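Local structure of N-acetylglucosamine-6-phosphate deacetylase (Thermotoga maritima, 1O12) at residues S132-G137 / H188-F193; G26-D31 / V42-C47. The protein probably removes the acetyl group from N-acetylglucosamine 6-phosphate, a step of amino-sugar metabolism, with the help of one bound divalent metal ion. One frame throughout, in Å; residues are numbered along the deposited sequence.

Contact 1 (S132-G137 / H188-F193). With FE (Fe (III) ion), chain C.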
loop_
_atom_site.group_PDB
_atom_site.type_symbol
_atom_site.label_atom_id
_atom_site.label_comp_id
_atom_site.label_asym_id
_atom_site.label_seq_id
_atom_site.Cartn_x
_atom_site.Cartn_y
_atom_site.Cartn_z
ATOM N N SER A 132 -2.554 14.130 -19.027
ATOM C CA SER A 132 -2.957 15.263 -18.212
ATOM C C SER A 132 -1.839 16.312 -18.204
ATOM O O SER A 132 -0.661 15.982 -18.008
ATOM C CB SER A 132 -3.217 14.770 -16.795
ATOM O OG SER A 132 -3.204 15.816 -15.857
ATOM N N LYS A 133 -2.190 17.573 -18.440
ATOM C CA LYS A 133 -1.170 18.622 -18.399
ATOM C C LYS A 133 -0.729 18.840 -16.939
ATOM O O LYS A 133 0.406 19.261 -16.684
ATOM C CB LYS A 133 -1.702 19.933 -18.994
ATOM C CG LYS A 133 -1.925 19.896 -20.513
ATOM C CD LYS A 133 -2.861 21.008 -20.922
ATOM C CE LYS A 133 -3.104 21.035 -22.408
ATOM N NZ LYS A 133 -3.756 22.324 -22.796
ATOM N N GLU A 134 -1.609 18.532 -15.982
ATOM C CA GLU A 134 -1.280 18.719 -14.572
ATOM C C GLU A 134 -0.238 17.705 -14.051
ATOM O O GLU A 134 0.380 17.899 -12.999
ATOM C CB GLU A 134 -2.556 18.660 -13.721
ATOM C CG GLU A 134 -2.362 19.275 -12.334
ATOM C CD GLU A 134 -3.606 19.213 -11.451
ATOM O OE1 GLU A 134 -4.694 19.619 -11.938
ATOM O OE2 GLU A 134 -3.490 18.780 -10.271
ATOM N N LYS A 135 -0.047 16.622 -14.796
ATOM C CA LYS A 135 0.925 15.608 -14.431
ATOM C C LYS A 135 1.740 15.329 -15.691
ATOM O O LYS A 135 2.110 14.200 -15.977
ATOM C CB LYS A 135 0.210 14.337 -13.948
ATOM C CG LYS A 135 -0.316 14.421 -12.523
ATOM C CD LYS A 135 0.842 14.599 -11.562
ATOM C CE LYS A 135 0.388 14.747 -10.144
ATOM N NZ LYS A 135 1.550 14.966 -9.228
ATOM N N LYS A 136 2.012 16.391 -16.438
ATOM C CA LYS A 136 2.761 16.306 -17.677
ATOM C C LYS A 136 4.215 15.913 -17.494
ATOM O O LYS A 136 4.781 15.216 -18.330
ATOM C CB LYS A 136 2.711 17.653 -18.404
ATOM C CG LYS A 136 3.469 18.771 -17.708
ATOM C CD LYS A 136 3.235 20.111 -18.406
ATOM C CE LYS A 136 4.024 21.246 -17.725
ATOM N NZ LYS A 136 5.505 21.169 -17.979
ATOM N N GLY A 137 4.819 16.401 -16.418
ATOM C CA GLY A 137 6.215 16.131 -16.118
ATOM C C GLY A 137 7.144 15.759 -17.256
ATOM O O GLY A 137 7.163 14.614 -17.713
ATOM N N HIS A 188 0.420 9.657 -16.102
ATOM C CA HIS A 188 0.364 11.112 -16.278
ATOM C C HIS A 188 -1.070 11.568 -16.159
ATOM O O HIS A 188 -1.592 12.245 -17.027
ATOM C CB HIS A 188 0.930 11.474 -17.641
ATOM C CG HIS A 188 2.386 11.167 -17.768
ATOM N ND1 HIS A 188 3.360 11.896 -17.110
ATOM C CD2 HIS A 188 3.037 10.191 -18.447
ATOM C CE1 HIS A 188 4.549 11.386 -17.385
ATOM N NE2 HIS A 188 4.381 10.351 -18.194
ATOM N N SER A 189 -1.697 11.194 -15.056
ATOM C CA SER A 189 -3.097 11.486 -14.842
ATOM C C SER A 189 -3.456 11.878 -13.420
ATOM O O SER A 189 -2.728 11.572 -12.476
ATOM C CB SER A 189 -3.890 10.241 -15.240
ATOM O OG SER A 189 -5.052 10.066 -14.452
ATOM N N ILE A 190 -4.577 12.577 -13.264
ATOM C CA ILE A 190 -5.039 12.926 -11.914
ATOM C C ILE A 190 -6.347 12.207 -11.663
ATOM O O ILE A 190 -7.008 12.446 -10.676
ATOM C CB ILE A 190 -5.268 14.449 -11.687
ATOM C CG1 ILE A 190 -6.135 15.030 -12.799
ATOM C CG2 ILE A 190 -3.945 15.157 -11.537
ATOM C CD1 ILE A 190 -6.148 16.565 -12.756
ATOM N N ALA A 191 -6.710 11.315 -12.569
ATOM C CA ALA A 191 -7.942 10.565 -12.438
ATOM C C ALA A 191 -8.158 9.947 -11.050
ATOM O O ALA A 191 -7.219 9.510 -10.360
ATOM C CB ALA A 191 -7.992 9.473 -13.501
ATOM N N THR A 192 -9.422 9.890 -10.666
ATOM C CA THR A 192 -9.814 9.332 -9.396
ATOM C C THR A 192 -9.862 7.826 -9.554
ATOM O O THR A 192 -9.643 7.296 -10.630
ATOM C CB THR A 192 -11.222 9.815 -9.016
ATOM O OG1 THR A 192 -12.139 9.419 -10.044
ATOM C CG2 THR A 192 -11.254 11.339 -8.887
ATOM N N PHE A 193 -10.165 7.143 -8.462
ATOM C CA PHE A 193 -10.286 5.703 -8.463
ATOM C C PHE A 193 -11.406 5.245 -9.388
ATOM O O PHE A 193 -11.248 4.254 -10.113
ATOM C CB PHE A 193 -10.578 5.213 -7.055
ATOM C CG PHE A 193 -10.857 3.745 -6.972
ATOM C CD1 PHE A 193 -9.816 2.825 -7.001
ATOM C CD2 PHE A 193 -12.161 3.282 -6.860
ATOM C CE1 PHE A 193 -10.062 1.478 -6.919
ATOM C CE2 PHE A 193 -12.423 1.918 -6.775
ATOM C CZ PHE A 193 -11.366 1.015 -6.805
HETATM FE FE FE C . 6.533 9.795 -18.376
#
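The imidazole of His188 takes Lys135 O at its edge, near the ring plane, and binds the iron through NE2. Both segments follow barrel strands in a TIM-barrel amidohydrolase, and the site illustrates second-shell control: a backbone carbonyl fixes the rotation of a ligand ring and would probably increase the electron density that NE2 offers the metal. ND1 donates the hydrogen bond to Lys135 O over 2.9 Å, the oxygen lying only 8° out of the ring plane. At the other nitrogen, NE2 stands 2.2 Å from the iron, while Lys136 O lies obliquely to the ring. Beyond the segments, His139 meets His188 edge-to-face and the ring of His209 stands steeply against it; Glu127 and His209 complete the protein ligands of the metal. A backbone bond, Ser132 N to His188 O at 2.9 Å, ties the same residue to the loop again. Ser189 OG is hydrogen-bonded to Glu167 and accepts from Ala191 N in an ST turn. Farther out, Ile190 packs against aliphatic and carboxylate groups: Lys135 CG touches its CG2 at 3.8 Å, and the extended Glu134 crosses it at about a right angle, OE1 reaching Ile190 CD1 at 3.5 Å.

Contact 2 (G26-D31 / V42-C47)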
loop_
_atom_site.group_PDB
_atom_site.type_symbol
_atom_site.label_atom_id
_atom_site.label_comp_id
_atom_site.label_asym_id
_atom_site.label_seq_id
_atom_site.Cartn_x
_atom_site.Cartn_y
_atom_site.Cartn_z
ATOM N N GLY A 26 10.424 -22.366 -11.881
ATOM C CA GLY A 26 11.428 -22.156 -10.845
ATOM C C GLY A 26 12.856 -22.140 -11.367
ATOM O O GLY A 26 13.080 -22.056 -12.585
ATOM N N GLU A 27 13.820 -22.206 -10.450
ATOM C CA GLU A 27 15.228 -22.191 -10.814
ATOM C C GLU A 27 15.911 -23.513 -10.486
ATOM O O GLU A 27 15.671 -24.089 -9.447
ATOM C CB GLU A 27 15.940 -21.044 -10.114
ATOM C CG GLU A 27 15.562 -20.939 -8.685
ATOM C CD GLU A 27 15.874 -19.589 -8.130
ATOM O OE1 GLU A 27 17.044 -19.360 -7.773
ATOM O OE2 GLU A 27 14.947 -18.752 -8.075
ATOM N N PHE A 28 16.772 -23.980 -11.385
ATOM C CA PHE A 28 17.444 -25.255 -11.178
ATOM C C PHE A 28 18.614 -25.461 -12.127
ATOM O O PHE A 28 18.638 -24.899 -13.224
ATOM C CB PHE A 28 16.423 -26.369 -11.356
ATOM C CG PHE A 28 15.652 -26.277 -12.637
ATOM C CD1 PHE A 28 16.218 -26.701 -13.838
ATOM C CD2 PHE A 28 14.361 -25.747 -12.648
ATOM C CE1 PHE A 28 15.510 -26.596 -15.034
ATOM C CE2 PHE A 28 13.641 -25.639 -13.846
ATOM C CZ PHE A 28 14.216 -26.062 -15.038
ATOM N N THR A 29 19.590 -26.256 -11.703
ATOM C CA THR A 29 20.751 -26.520 -12.546
ATOM C C THR A 29 20.364 -27.500 -13.630
ATOM O O THR A 29 19.540 -28.394 -13.416
ATOM C CB THR A 29 21.920 -27.116 -11.757
ATOM O OG1 THR A 29 21.528 -28.381 -11.202
ATOM C CG2 THR A 29 22.335 -26.184 -10.645
ATOM N N GLY A 30 20.956 -27.320 -14.799
ATOM C CA GLY A 30 20.660 -28.190 -15.927
ATOM C C GLY A 30 21.267 -27.677 -17.230
ATOM O O GLY A 30 22.218 -26.880 -17.227
ATOM N N ASP A 31 20.722 -28.139 -18.351
ATOM C CA ASP A 31 21.200 -27.741 -19.673
ATOM C C ASP A 31 19.980 -27.362 -20.513
ATOM O O ASP A 31 18.879 -27.900 -20.298
ATOM C CB ASP A 31 21.950 -28.905 -20.356
ATOM C CG ASP A 31 23.093 -29.477 -19.497
ATOM O OD1 ASP A 31 23.574 -30.607 -19.795
ATOM O OD2 ASP A 31 23.517 -28.812 -18.526
ATOM N N VAL A 42 14.902 -28.770 -22.148
ATOM C CA VAL A 42 15.321 -28.177 -20.886
ATOM C C VAL A 42 15.549 -29.361 -19.950
ATOM O O VAL A 42 14.582 -29.971 -19.475
ATOM C CB VAL A 42 14.219 -27.267 -20.308
ATOM C CG1 VAL A 42 14.711 -26.580 -19.067
ATOM C CG2 VAL A 42 13.810 -26.246 -21.323
ATOM N N GLU A 43 16.810 -29.706 -19.696
ATOM C CA GLU A 43 17.098 -30.842 -18.823
ATOM C C GLU A 43 17.661 -30.510 -17.444
ATOM O O GLU A 43 18.787 -30.023 -17.316
ATOM C CB GLU A 43 18.053 -31.810 -19.506
ATOM C CG GLU A 43 18.368 -33.018 -18.644
ATOM C CD GLU A 43 19.346 -33.974 -19.311
ATOM O OE1 GLU A 43 19.092 -34.354 -20.487
ATOM O OE2 GLU A 43 20.358 -34.342 -18.656
ATOM N N LYS A 44 16.870 -30.807 -16.416
ATOM C CA LYS A 44 17.251 -30.576 -15.029
ATOM C C LYS A 44 18.337 -31.594 -14.716
ATOM O O LYS A 44 18.103 -32.785 -14.781
ATOM C CB LYS A 44 16.032 -30.791 -14.123
ATOM C CG LYS A 44 16.303 -30.646 -12.629
ATOM C CD LYS A 44 15.121 -31.155 -11.769
ATOM C CE LYS A 44 15.487 -31.264 -10.265
ATOM N NZ LYS A 44 14.355 -31.775 -9.421
ATOM N N ARG A 45 19.532 -31.118 -14.404
ATOM C CA ARG A 45 20.640 -32.003 -14.089
ATOM C C ARG A 45 21.354 -31.475 -12.846
ATOM O O ARG A 45 21.782 -30.328 -12.829
ATOM C CB ARG A 45 21.637 -32.055 -15.256
ATOM C CG ARG A 45 22.728 -33.117 -15.067
ATOM C CD ARG A 45 24.152 -32.606 -15.366
ATOM N NE ARG A 45 24.445 -32.504 -16.792
ATOM C CZ ARG A 45 25.600 -32.075 -17.285
ATOM N NH1 ARG A 45 26.580 -31.710 -16.470
ATOM N NH2 ARG A 45 25.767 -32.000 -18.598
ATOM N N GLU A 46 21.489 -32.305 -11.812
ATOM C CA GLU A 46 22.157 -31.866 -10.582
ATOM C C GLU A 46 23.664 -31.887 -10.729
ATOM O O GLU A 46 24.271 -32.953 -10.820
ATOM C CB GLU A 46 21.734 -32.727 -9.377
ATOM C CG GLU A 46 20.261 -32.518 -8.957
ATOM C CD GLU A 46 19.940 -33.080 -7.568
ATOM O OE1 GLU A 46 20.572 -32.623 -6.586
ATOM O OE2 GLU A 46 19.053 -33.971 -7.464
ATOM N N CYS A 47 24.247 -30.689 -10.750
ATOM C CA CYS A 47 25.689 -30.484 -10.890
ATOM C C CYS A 47 25.974 -29.089 -10.341
ATOM O O CYS A 47 25.087 -28.484 -9.734
ATOM C CB CYS A 47 26.087 -30.548 -12.361
ATOM S SG CYS A 47 25.233 -29.302 -13.378
#
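Thr29 and Arg45 are joined by two hydrogen bonds, one donated by each residue. Arg45 N donates to Thr29 O at 2.9 Å, and Thr29 OG1 donates to Arg45 O at 2.5 Å, a length too short to be taken literally, with chi1 (62°) placing OG1 between the backbone N and the carbonyl carbon. Thr29 O also receives a CH contact from Lys44 CA. An alanine in place of Thr29 would probably leave Arg45 O without its hydroxyl donor and open a gap where CG2 now touches Cys47 O. This is one end of an antiparallel beta hairpin, strands 26-35 and 38-44, whose register is set by Asp31 and Glu43: Asp31 N donates to Glu43 O at 2.9 Å, and Glu43 N returns a bond to Asp31 O at 2.8 Å. At Gly30 a CB would clash with Glu43 O. The Asp31 carboxylate divides its oxygens: OD2 accepts from Lys17 N, while OD1 forms a salt bridge with Arg45 NH2 at 2.9 Å, a weak hydrogen bond with a bent N-H...O angle of 116°. The carboxylate and guanidinium planes stand 80° apart, OD2 lying over one face of the guanidinium. Val42 N bonds Glu347 OE2, and Val42 CG1 meets the edge of the Phe28 ring, 4.1 Å from CZ.

In the fold
Contact 2 closes early in the chain, before contact 1 opens, and the two lie on opposite sides of the chain's centre, 47 Å apart between centres and about 32 Å between nearest atoms. Contact 2 belongs to the hairpin of strands 26-35 and 38-44; strand 26-35 also pairs antiparallel with strands 14-16 and 18-22 in the N-terminal beta region. Contact 1 joins loops that follow strands 121-127 and 183-186 of the barrel, beside the iron. The two do not touch. The pair thus exemplifies a division seen in this family: a peripheral beta structure away from the annotated sites, and barrel loops beside the metal, one of which supplies a ligand, His188, while the other steadies its ring.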